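Local coordinates for protein NADPH-ferredoxin reductase FprA (Mycobacterium tuberculosis, PDB 1LQT) that catalyses electron transfer between NADPH and ferredoxin with the help of bound FAD, and may supply electrons to P450 systems, at residues S21-A26 with A71-F76; L32-D37 with T381-L386; V88-L93 with P330-D335; E95-V100 with D408-R413. One frame throughout, in Å; residues are numbered along the deposited sequence. Where two conformers were deposited one is given.

Overall arrangement
From the N terminus, helix 13-28 opens interaction 1, which closes at residues 71-76, in the loop leading into strand 76-80. Before that, residues 32-37 have opened interaction 2, so the two cross; interaction 2 closes far along the chain, on helix 370-391. Interaction 3, from the start of helix 90-96 to the loop at 330-335, falls wholly within that long span. Interaction 4 opens just afterwards, at 95-100, and closes last, on helix 402-413, crossing both 2 and 3. Interaction 1 packs an early helix on an early loop; interactions 2 to 4 bring helix 370-391, the loop at 330-335 and helix 402-413 to the Rossmann-type FAD-binding part, interactions 3 and 4 sharing helix 90-96.

Interaction 1 (S21-A26 with A71-F76); sequences SLLKAA and AEDPRF
Leu23 and Arg75 show how an aliphatic side chain can pack on a charged one without disturbing its charge pairing. The CD2 methyl of Leu23 sits over one face of the Arg75 guanidinium, toward its rim, with CD2 3.7 Å from NE. Its other methyl, CD1, rests against the Asp73 carboxylate, 3.9 Å from OD2. This is the close-packed heart of the contact. Ala26, about one helical turn on, adds its CB at 3.7 Å from Arg75 NH1, approaching the guanidinium obliquely. The outer side is different: Lys24 turns away from the loop, and Glu72 and Pro74 are exposed beyond the packed patch.

A bend at chi3 (-68°) folds the arginine back along its own loop, where it grips Asp73 side-on. Arg75 NE meets Asp73 OD1 at 2.9 Å, and Arg75 NH2 meets Asp73 OD2 at 2.8 Å in a nearly straight bond of 172°. OD1 also takes the backbone N of Arg75 through its anti lone pair, making an Asx turn at the start of the type I turn from Asp73 to Phe76. Asp27, just past the helical segment, forms a salt bridge with NH1, and the Arg75 backbone pairs with Val36 of strand 34-40. The chemistry thus divides the guanidinium: NE and NH2 meet Asp73 in its plane and NH1 pairs with Asp27, while one face packs on leucine.

Interaction 2 (L32-D37 with T381-L386); sequences LDMAVD and TLIKNL
Met34 reaches Ile383 through a chain that leaves the strand with CG anti to the carbonyl carbon (chi1 -79°), bends at chi2 (-72°) and then straightens, carrying CE across to the helix. Ile383 presents the matching branch: its CG1 also stands anti to its carbonyl carbon, and CD1 continues that line. The two side chains meet at a slant, Met34 CE lying 3.9 Å from Ile383 CG1 and 4.0 Å from Ile383 CD1. Met34 has a second deposited conformer, so this approach belongs to the conformer described here. Leu32, two residues earlier and before the strand proper, comes in more loosely through CD2, which is 4.3 Å from Ile383 CG2. Ile383 therefore receives one partner on each of its two branches.

No hydrogen bond links the segments, and the contact is wholly apolar. It belongs to the Rossmann-type FAD-binding fold, in which strand 34-40 lies beside strand 4-9 in the parallel part of the sheet and helix 13-28 provides the crossover between them. Ala25 of that helix touches both Leu32 and Ile383, while Leu22 and Ala26 touch Met34. Helix 370-391 comes from more than 300 residues further along the chain to lie against this arrangement, and Leu382 continues along the sheet to Ala99 and Ile101. Elsewhere on the helix, the Thr381 hydroxyl pairs with the backbone O of Gly345, and Asn385 OD1 with the Tyr355 hydroxyl.

Interaction 3 (V88-L93 with P330-D335); sequences VQPGEL and PGLPFD
Pro90, packed against Pro330 and Leu332, illustrates how a proline at a helix start can serve as a packing surface. The most intimate approach is of ring carbon to carbonyl: Pro330 O comes within 3.1 Å of Pro90 CG and 3.2 Å of Pro90 CD, tight against both, with no hydrogen bond between the segments. At Gly331 the backbone passes close to Pro90, their CA atoms 5.9 Å apart, the nearest backbone approach of the pair.

Apolar packing is supplied by Leu332, whose CD2 lies 4.0 Å from Pro90 CB. Gln89 adds a looser touch, its OE1 3.9 Å from Pro330 CB, with the side chains nearly perpendicular; the amide NE2 is engaged by the backbone O of Gly85.

No polar bond crosses between the segments. At the start of the helix, Gln89 is the N-cap, and its N donates to Glu92 OE1 at 2.9 Å, reaching that oxygen from above the carboxylate plane: the side-chain-to-N-cap half of a capping box. Arg413 also holds Glu92 OE1, in a salt bridge. Gln89 O takes the amides of Glu92 and Leu93.

The side chain of Pro330 lies about 7 Å from the bound FAD. Tyr102 of strand 99-102 and Glu354 of strand 354-356 each touch both Pro90 and Leu332, while Val88, Glu92 and Leu93 meet Trp409 of helix 402-413.

Interaction 4 (E95-V100 with D408-R413); sequences ERYDAV and DWLAAR
The Arg96 guanidinium lies flat on one face of the Trp409 indole, the planes only 6° apart and the centres 3.5 Å from each other. Arg413 meets the same ring differently: its NH2 is at the indole edge, in plane, while Trp409 NE1 lies over a face of the Arg413 guanidinium. One tryptophan thus offers a face to one arginine and an edge to another.

The overlap with Arg96 runs the length of the indole. Arg96 NE is 3.3 Å from Trp409 CD2, CZ stands 3.5 Å over the centroid of the five-membered ring in a cation-pi contact, and CD is 3.5 Å from the centroid of the six-membered ring in a CH-pi contact. The arginine chain is extended from CG to NE, which lets methylene and charged head lie along the ring together. Trp409 meets it by swinging CG anti to its own backbone N (chi1 168°). Val88 and Leu93 also touch the indole.

Beside the stack, Tyr97 brings its hydroxyl oxygen to 4.3 Å from Leu410 CD1; that hydroxyl is hydrogen-bonded to Asp37 OD2 of strand 34-40. The contact joins the end of helix 90-96 to the C-terminal turn of helix 402-413, with the side chain of Leu410 about 10 Å from the bound FAD.

Arg96 NH1 also bonds to the backbone O of Glu92, and Glu92 OE1 forms a salt bridge with Arg413 NH1. Arg96 NH2 and Arg413 NH2 are 5.4 Å apart; the pi face should stabilise the Arg96 charge, and the Glu92 carboxylate probably compensates that of Arg413.

Interaction 1 (S21-A26 with A71-F76)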
# COMPACT_ATOMS: atom_id res chain seq x y z
N SER A 21 -4.24 -2.95 -20.66
CA SER A 21 -4.70 -4.20 -21.28
C SER A 21 -5.96 -4.00 -22.13
O SER A 21 -6.08 -4.58 -23.20
CB SER A 21 -4.96 -5.25 -20.21
OG SER A 21 -3.78 -5.65 -19.56
N LEU A 22 -6.87 -3.18 -21.67
CA LEU A 22 -8.08 -2.89 -22.42
C LEU A 22 -7.75 -2.20 -23.72
O LEU A 22 -8.27 -2.55 -24.79
CB LEU A 22 -9.02 -2.04 -21.60
CG LEU A 22 -9.68 -2.72 -20.40
CD1 LEU A 22 -10.17 -1.70 -19.38
CD2 LEU A 22 -10.81 -3.66 -20.84
N LEU A 23 -6.90 -1.18 -23.67
CA LEU A 23 -6.57 -0.42 -24.86
C LEU A 23 -5.77 -1.27 -25.85
O LEU A 23 -5.94 -1.17 -27.07
CB LEU A 23 -5.83 0.85 -24.46
CG LEU A 23 -6.64 1.83 -23.62
CD1 LEU A 23 -5.76 2.98 -23.15
CD2 LEU A 23 -7.87 2.34 -24.35
N LYS A 24 -4.90 -2.12 -25.33
CA LYS A 24 -4.13 -3.05 -26.16
C LYS A 24 -5.02 -4.03 -26.91
O LYS A 24 -4.80 -4.31 -28.07
CB LYS A 24 -3.10 -3.80 -25.33
CG LYS A 24 -2.27 -4.81 -26.11
CD LYS A 24 -1.32 -5.57 -25.18
CE LYS A 24 -2.04 -6.43 -24.13
NZ LYS A 24 -1.11 -6.91 -23.09
N ALA A 25 -6.03 -4.55 -26.22
CA ALA A 25 -6.99 -5.44 -26.86
C ALA A 25 -7.64 -4.72 -28.05
O ALA A 25 -7.76 -5.29 -29.14
CB ALA A 25 -8.02 -5.89 -25.87
N ALA A 26 -8.11 -3.51 -27.84
CA ALA A 26 -8.70 -2.74 -28.92
C ALA A 26 -7.70 -2.52 -30.06
O ALA A 26 -8.04 -2.68 -31.25
CB ALA A 26 -9.22 -1.44 -28.43
N ALA A 71 -2.39 7.34 -19.86
CA ALA A 71 -3.32 8.42 -19.68
C ALA A 71 -3.32 9.42 -20.84
O ALA A 71 -4.30 10.15 -21.01
CB ALA A 71 -3.10 9.11 -18.35
N GLU A 72 -2.27 9.43 -21.65
CA GLU A 72 -2.23 10.31 -22.82
C GLU A 72 -3.17 9.82 -23.92
O GLU A 72 -3.48 10.55 -24.83
CB GLU A 72 -0.83 10.37 -23.43
CG GLU A 72 0.15 11.26 -22.70
CD GLU A 72 -0.33 12.68 -22.70
OE1 GLU A 72 -0.82 13.16 -21.64
OE2 GLU A 72 -0.23 13.35 -23.76
N ASP A 73 -3.64 8.58 -23.84
CA ASP A 73 -4.49 8.06 -24.89
C ASP A 73 -5.79 8.83 -24.93
O ASP A 73 -6.40 9.04 -23.90
CB ASP A 73 -4.78 6.59 -24.60
CG ASP A 73 -5.28 5.86 -25.79
OD1 ASP A 73 -6.38 6.20 -26.27
OD2 ASP A 73 -4.61 4.93 -26.31
N PRO A 74 -6.22 9.28 -26.11
CA PRO A 74 -7.48 10.01 -26.19
C PRO A 74 -8.71 9.23 -25.74
O PRO A 74 -9.73 9.83 -25.46
CB PRO A 74 -7.57 10.39 -27.68
CG PRO A 74 -6.76 9.46 -28.35
CD PRO A 74 -5.57 9.21 -27.43
N ARG A 75 -8.60 7.91 -25.67
CA ARG A 75 -9.73 7.08 -25.24
C ARG A 75 -9.85 6.99 -23.71
O ARG A 75 -10.78 6.39 -23.21
CB ARG A 75 -9.51 5.68 -25.79
CG ARG A 75 -9.54 5.60 -27.32
CD ARG A 75 -9.12 4.27 -27.86
NE ARG A 75 -7.71 4.01 -27.63
CZ ARG A 75 -7.07 2.93 -28.02
NH1 ARG A 75 -7.70 1.94 -28.65
NH2 ARG A 75 -5.78 2.81 -27.78
N PHE A 76 -8.88 7.57 -23.01
CA PHE A 76 -8.77 7.50 -21.55
C PHE A 76 -9.14 8.83 -20.93
O PHE A 76 -8.66 9.88 -21.40
CB PHE A 76 -7.32 7.18 -21.20
CG PHE A 76 -7.04 7.10 -19.73
CD1 PHE A 76 -6.76 8.23 -19.01
CD2 PHE A 76 -6.97 5.87 -19.10
CE1 PHE A 76 -6.50 8.11 -17.63
CE2 PHE A 76 -6.70 5.76 -17.77
CZ PHE A 76 -6.49 6.86 -17.04

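Interaction 2 (L32-D37 with T381-L386)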
# COMPACT_ATOMS: atom_id res chain seq x y z
N LEU A 32 -13.33 -4.05 -32.34
CA LEU A 32 -13.26 -3.92 -30.90
C LEU A 32 -12.63 -2.57 -30.58
O LEU A 32 -11.48 -2.32 -30.89
CB LEU A 32 -12.41 -5.02 -30.29
CG LEU A 32 -12.35 -5.00 -28.76
CD1 LEU A 32 -13.70 -5.17 -28.12
CD2 LEU A 32 -11.39 -6.07 -28.24
N ASP A 33 -13.42 -1.70 -30.00
CA ASP A 33 -12.97 -0.37 -29.61
C ASP A 33 -13.27 -0.17 -28.13
O ASP A 33 -14.21 -0.77 -27.62
CB ASP A 33 -13.67 0.69 -30.47
CG ASP A 33 -13.66 0.34 -31.95
OD1 ASP A 33 -12.58 0.31 -32.53
OD2 ASP A 33 -14.69 0.05 -32.63
N MET A 34 -12.48 0.66 -27.48
CA MET A 34 -12.55 0.84 -26.04
C MET A 34 -12.48 2.31 -25.66
O MET A 34 -11.77 3.11 -26.26
CB MET A 34 -11.40 0.13 -25.33
CG MET A 34 -11.59 -1.37 -25.16
SD MET A 34 -12.84 -1.88 -23.96
CE MET A 34 -12.68 -3.65 -24.22
N ALA A 35 -13.21 2.65 -24.62
CA ALA A 35 -13.16 3.95 -23.94
C ALA A 35 -13.04 3.59 -22.47
O ALA A 35 -13.82 2.80 -21.96
CB ALA A 35 -14.41 4.75 -24.19
N VAL A 36 -12.09 4.20 -21.78
CA VAL A 36 -11.82 3.94 -20.37
C VAL A 36 -11.92 5.21 -19.55
O VAL A 36 -11.23 6.18 -19.84
CB VAL A 36 -10.40 3.35 -20.23
CG1 VAL A 36 -10.02 3.18 -18.74
CG2 VAL A 36 -10.26 2.07 -20.99
N ASP A 37 -12.79 5.22 -18.55
CA ASP A 37 -12.92 6.29 -17.57
C ASP A 37 -12.43 5.74 -16.24
O ASP A 37 -12.91 4.73 -15.76
CB ASP A 37 -14.37 6.72 -17.41
CG ASP A 37 -14.89 7.54 -18.57
OD1 ASP A 37 -14.08 8.02 -19.37
OD2 ASP A 37 -16.13 7.70 -18.66
N THR A 381 -10.93 -12.03 -19.23
CA THR A 381 -12.26 -12.53 -18.86
C THR A 381 -13.36 -11.53 -19.20
O THR A 381 -14.40 -11.88 -19.78
CB THR A 381 -12.31 -12.81 -17.34
OG1 THR A 381 -11.33 -13.79 -16.99
CG2 THR A 381 -13.65 -13.38 -16.94
N LEU A 382 -13.14 -10.27 -18.82
CA LEU A 382 -14.07 -9.19 -19.09
C LEU A 382 -14.37 -9.09 -20.59
O LEU A 382 -15.54 -8.99 -20.99
CB LEU A 382 -13.45 -7.90 -18.55
CG LEU A 382 -14.19 -6.58 -18.72
CD1 LEU A 382 -13.62 -5.57 -17.76
CD2 LEU A 382 -14.10 -6.05 -20.12
N ILE A 383 -13.34 -9.11 -21.41
CA ILE A 383 -13.51 -8.93 -22.84
C ILE A 383 -14.23 -10.12 -23.45
O ILE A 383 -15.10 -9.96 -24.30
CB ILE A 383 -12.16 -8.68 -23.52
CG1 ILE A 383 -11.67 -7.29 -23.11
CG2 ILE A 383 -12.26 -8.78 -25.04
CD1 ILE A 383 -10.39 -6.87 -23.66
N LYS A 384 -13.89 -11.33 -23.00
CA LYS A 384 -14.63 -12.51 -23.46
C LYS A 384 -16.11 -12.37 -23.14
O LYS A 384 -16.97 -12.68 -23.98
CB LYS A 384 -14.04 -13.77 -22.82
CG LYS A 384 -14.85 -15.07 -23.05
CD LYS A 384 -14.08 -16.28 -22.50
CE LYS A 384 -14.88 -17.61 -22.49
NZ LYS A 384 -14.06 -18.70 -21.87
N ASN A 385 -16.43 -11.91 -21.93
CA ASN A 385 -17.82 -11.78 -21.52
C ASN A 385 -18.55 -10.72 -22.31
O ASN A 385 -19.69 -10.91 -22.69
CB ASN A 385 -17.91 -11.49 -20.01
CG ASN A 385 -17.55 -12.67 -19.16
OD1 ASN A 385 -17.20 -12.49 -17.96
ND2 ASN A 385 -17.65 -13.86 -19.70
N LEU A 386 -17.88 -9.63 -22.67
CA LEU A 386 -18.54 -8.62 -23.50
C LEU A 386 -18.86 -9.17 -24.88
O LEU A 386 -19.91 -8.87 -25.42
CB LEU A 386 -17.68 -7.38 -23.66
CG LEU A 386 -17.49 -6.51 -22.43
CD1 LEU A 386 -16.60 -5.36 -22.81
CD2 LEU A 386 -18.81 -6.02 -21.88

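Interaction 3 (V88-L93 with P330-D335)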
# COMPACT_ATOMS: atom_id res chain seq x y z
N VAL A 88 -20.89 8.49 -6.29
CA VAL A 88 -21.56 7.59 -7.22
C VAL A 88 -21.49 6.20 -6.63
O VAL A 88 -20.58 5.90 -5.85
CB VAL A 88 -20.94 7.60 -8.65
CG1 VAL A 88 -21.00 9.03 -9.24
CG2 VAL A 88 -19.52 7.07 -8.64
N GLN A 89 -22.45 5.35 -7.00
CA GLN A 89 -22.56 4.02 -6.42
C GLN A 89 -22.27 2.95 -7.46
O GLN A 89 -22.50 3.15 -8.66
CB GLN A 89 -23.98 3.79 -5.88
CG GLN A 89 -24.41 4.78 -4.86
CD GLN A 89 -23.53 4.78 -3.64
OE1 GLN A 89 -23.09 3.72 -3.15
NE2 GLN A 89 -23.26 5.96 -3.13
N PRO A 90 -21.80 1.78 -7.03
CA PRO A 90 -21.57 0.69 -7.96
C PRO A 90 -22.76 0.41 -8.89
O PRO A 90 -22.56 0.20 -10.08
CB PRO A 90 -21.23 -0.49 -7.04
CG PRO A 90 -20.48 0.20 -5.94
CD PRO A 90 -21.31 1.43 -5.68
N GLY A 91 -23.98 0.36 -8.35
CA GLY A 91 -25.14 0.07 -9.17
C GLY A 91 -25.43 1.11 -10.20
O GLY A 91 -26.16 0.83 -11.15
N GLU A 92 -24.93 2.32 -10.00
CA GLU A 92 -25.07 3.39 -10.97
C GLU A 92 -24.03 3.24 -12.07
O GLU A 92 -24.30 3.47 -13.24
CB GLU A 92 -24.96 4.73 -10.29
CG GLU A 92 -26.07 4.99 -9.30
CD GLU A 92 -25.88 6.19 -8.43
OE1 GLU A 92 -24.74 6.61 -8.19
OE2 GLU A 92 -26.93 6.72 -7.99
N LEU A 93 -22.79 2.92 -11.68
CA LEU A 93 -21.75 2.69 -12.67
C LEU A 93 -22.09 1.52 -13.55
O LEU A 93 -21.81 1.54 -14.75
CB LEU A 93 -20.39 2.44 -11.98
CG LEU A 93 -19.83 3.66 -11.27
CD1 LEU A 93 -18.59 3.26 -10.47
CD2 LEU A 93 -19.50 4.76 -12.25
N PRO A 330 -19.82 -0.22 -0.64
CA PRO A 330 -21.28 -0.30 -0.68
C PRO A 330 -21.77 -0.90 -2.01
O PRO A 330 -21.29 -0.41 -3.02
CB PRO A 330 -21.69 1.17 -0.53
CG PRO A 330 -20.59 1.83 0.23
CD PRO A 330 -19.37 1.12 -0.24
N GLY A 331 -22.62 -1.94 -2.01
CA GLY A 331 -23.15 -2.50 -3.26
C GLY A 331 -22.41 -3.68 -3.85
O GLY A 331 -22.80 -4.23 -4.89
N LEU A 332 -21.26 -4.02 -3.26
CA LEU A 332 -20.48 -5.14 -3.76
C LEU A 332 -20.32 -6.14 -2.62
O LEU A 332 -20.26 -5.74 -1.46
CB LEU A 332 -19.11 -4.65 -4.21
CG LEU A 332 -19.04 -3.64 -5.36
CD1 LEU A 332 -17.58 -3.29 -5.67
CD2 LEU A 332 -19.73 -4.18 -6.60
N PRO A 333 -20.16 -7.41 -2.96
CA PRO A 333 -19.88 -8.41 -1.93
C PRO A 333 -18.48 -8.25 -1.36
O PRO A 333 -17.64 -7.54 -1.91
CB PRO A 333 -20.03 -9.75 -2.67
CG PRO A 333 -19.68 -9.40 -4.08
CD PRO A 333 -20.23 -8.01 -4.30
N PHE A 334 -18.26 -8.93 -0.24
CA PHE A 334 -17.00 -8.80 0.48
C PHE A 334 -16.83 -10.00 1.37
O PHE A 334 -17.78 -10.56 1.89
CB PHE A 334 -17.06 -7.55 1.33
CG PHE A 334 -15.71 -7.06 1.84
CD1 PHE A 334 -14.79 -6.48 0.99
CD2 PHE A 334 -15.40 -7.15 3.18
CE1 PHE A 334 -13.57 -6.02 1.47
CE2 PHE A 334 -14.19 -6.64 3.67
CZ PHE A 334 -13.30 -6.08 2.80
N ASP A 335 -15.58 -10.41 1.50
CA ASP A 335 -15.18 -11.46 2.41
C ASP A 335 -14.49 -10.80 3.60
O ASP A 335 -13.36 -10.34 3.49
CB ASP A 335 -14.27 -12.47 1.76
CG ASP A 335 -13.81 -13.53 2.73
OD1 ASP A 335 -14.67 -14.29 3.22
OD2 ASP A 335 -12.60 -13.65 3.00

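Interaction 4 (E95-V100 with D408-R413)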
# COMPACT_ATOMS: atom_id res chain seq x y z
N GLU A 95 -24.87 0.58 -14.62
CA GLU A 95 -25.89 0.97 -15.61
C GLU A 95 -25.27 1.83 -16.72
O GLU A 95 -25.77 1.86 -17.83
CB GLU A 95 -26.99 1.82 -14.98
CG GLU A 95 -27.85 1.18 -13.91
CD GLU A 95 -28.74 0.04 -14.36
OE1 GLU A 95 -28.69 -0.33 -15.56
OE2 GLU A 95 -29.50 -0.49 -13.46
N ARG A 96 -24.19 2.55 -16.41
CA ARG A 96 -23.63 3.49 -17.34
C ARG A 96 -22.43 3.03 -18.14
O ARG A 96 -21.98 3.74 -19.03
CB ARG A 96 -23.26 4.75 -16.58
CG ARG A 96 -24.44 5.55 -16.23
CD ARG A 96 -24.06 6.66 -15.35
NE ARG A 96 -25.19 7.52 -15.12
CZ ARG A 96 -26.11 7.31 -14.24
NH1 ARG A 96 -26.07 6.22 -13.46
NH2 ARG A 96 -27.11 8.17 -14.18
N TYR A 97 -21.89 1.87 -17.80
CA TYR A 97 -20.73 1.34 -18.45
C TYR A 97 -21.00 -0.10 -18.83
O TYR A 97 -21.79 -0.78 -18.19
CB TYR A 97 -19.52 1.44 -17.49
CG TYR A 97 -19.04 2.85 -17.28
CD1 TYR A 97 -19.56 3.65 -16.28
CD2 TYR A 97 -18.09 3.40 -18.12
CE1 TYR A 97 -19.13 4.93 -16.11
CE2 TYR A 97 -17.65 4.70 -17.95
CZ TYR A 97 -18.17 5.46 -16.95
OH TYR A 97 -17.74 6.75 -16.74
N ASP A 98 -20.34 -0.55 -19.89
CA ASP A 98 -20.41 -1.96 -20.26
C ASP A 98 -19.84 -2.87 -19.19
O ASP A 98 -20.36 -3.95 -18.95
CB ASP A 98 -19.73 -2.20 -21.60
CG ASP A 98 -20.47 -1.52 -22.73
OD1 ASP A 98 -19.93 -0.52 -23.26
OD2 ASP A 98 -21.57 -1.95 -23.09
N ALA A 99 -18.76 -2.42 -18.55
CA ALA A 99 -18.17 -3.17 -17.45
C ALA A 99 -17.47 -2.18 -16.54
O ALA A 99 -17.10 -1.09 -16.96
CB ALA A 99 -17.21 -4.20 -17.95
N VAL A 100 -17.30 -2.60 -15.28
CA VAL A 100 -16.66 -1.79 -14.26
C VAL A 100 -15.62 -2.67 -13.59
O VAL A 100 -15.90 -3.78 -13.20
CB VAL A 100 -17.67 -1.29 -13.22
CG1 VAL A 100 -17.02 -0.31 -12.27
CG2 VAL A 100 -18.92 -0.65 -13.89
N ASP A 408 -21.13 14.46 -17.56
CA ASP A 408 -22.05 15.40 -16.96
C ASP A 408 -22.64 14.87 -15.65
O ASP A 408 -22.84 15.63 -14.72
CB ASP A 408 -23.20 15.76 -17.91
CG ASP A 408 -22.79 16.66 -19.05
OD1 ASP A 408 -21.68 17.24 -19.02
OD2 ASP A 408 -23.57 16.87 -20.00
N TRP A 409 -22.92 13.57 -15.62
CA TRP A 409 -23.41 12.92 -14.44
C TRP A 409 -22.33 12.99 -13.36
O TRP A 409 -22.63 13.33 -12.24
CB TRP A 409 -23.78 11.48 -14.76
CG TRP A 409 -24.04 10.60 -13.61
CD1 TRP A 409 -25.08 10.65 -12.73
CD2 TRP A 409 -23.27 9.49 -13.23
NE1 TRP A 409 -24.98 9.65 -11.79
CE2 TRP A 409 -23.89 8.90 -12.10
CE3 TRP A 409 -22.10 8.92 -13.73
CZ2 TRP A 409 -23.38 7.79 -11.48
CZ3 TRP A 409 -21.61 7.81 -13.10
CH2 TRP A 409 -22.25 7.25 -11.99
N LEU A 410 -21.09 12.69 -13.70
CA LEU A 410 -20.01 12.76 -12.71
C LEU A 410 -19.87 14.15 -12.18
O LEU A 410 -19.69 14.34 -10.98
CB LEU A 410 -18.70 12.28 -13.33
CG LEU A 410 -18.62 10.78 -13.57
CD1 LEU A 410 -17.48 10.45 -14.48
CD2 LEU A 410 -18.51 9.99 -12.30
N ALA A 411 -19.97 15.16 -13.05
CA ALA A 411 -19.86 16.54 -12.60
C ALA A 411 -21.03 16.97 -11.74
O ALA A 411 -20.84 17.77 -10.82
CB ALA A 411 -19.74 17.47 -13.78
N ALA A 412 -22.23 16.43 -12.01
CA ALA A 412 -23.38 16.72 -11.15
C ALA A 412 -23.16 16.16 -9.76
O ALA A 412 -23.46 16.80 -8.78
CB ALA A 412 -24.65 16.13 -11.76
N ARG A 413 -22.63 14.95 -9.69
CA ARG A 413 -22.41 14.26 -8.44
C ARG A 413 -21.21 14.79 -7.68
O ARG A 413 -21.20 14.73 -6.46
CB ARG A 413 -22.23 12.79 -8.71
CG ARG A 413 -23.53 12.11 -9.15
CD ARG A 413 -24.63 12.20 -8.12
NE ARG A 413 -25.75 11.35 -8.53
CZ ARG A 413 -25.79 10.04 -8.42
NH1 ARG A 413 -24.83 9.37 -7.81
NH2 ARG A 413 -26.80 9.40 -8.96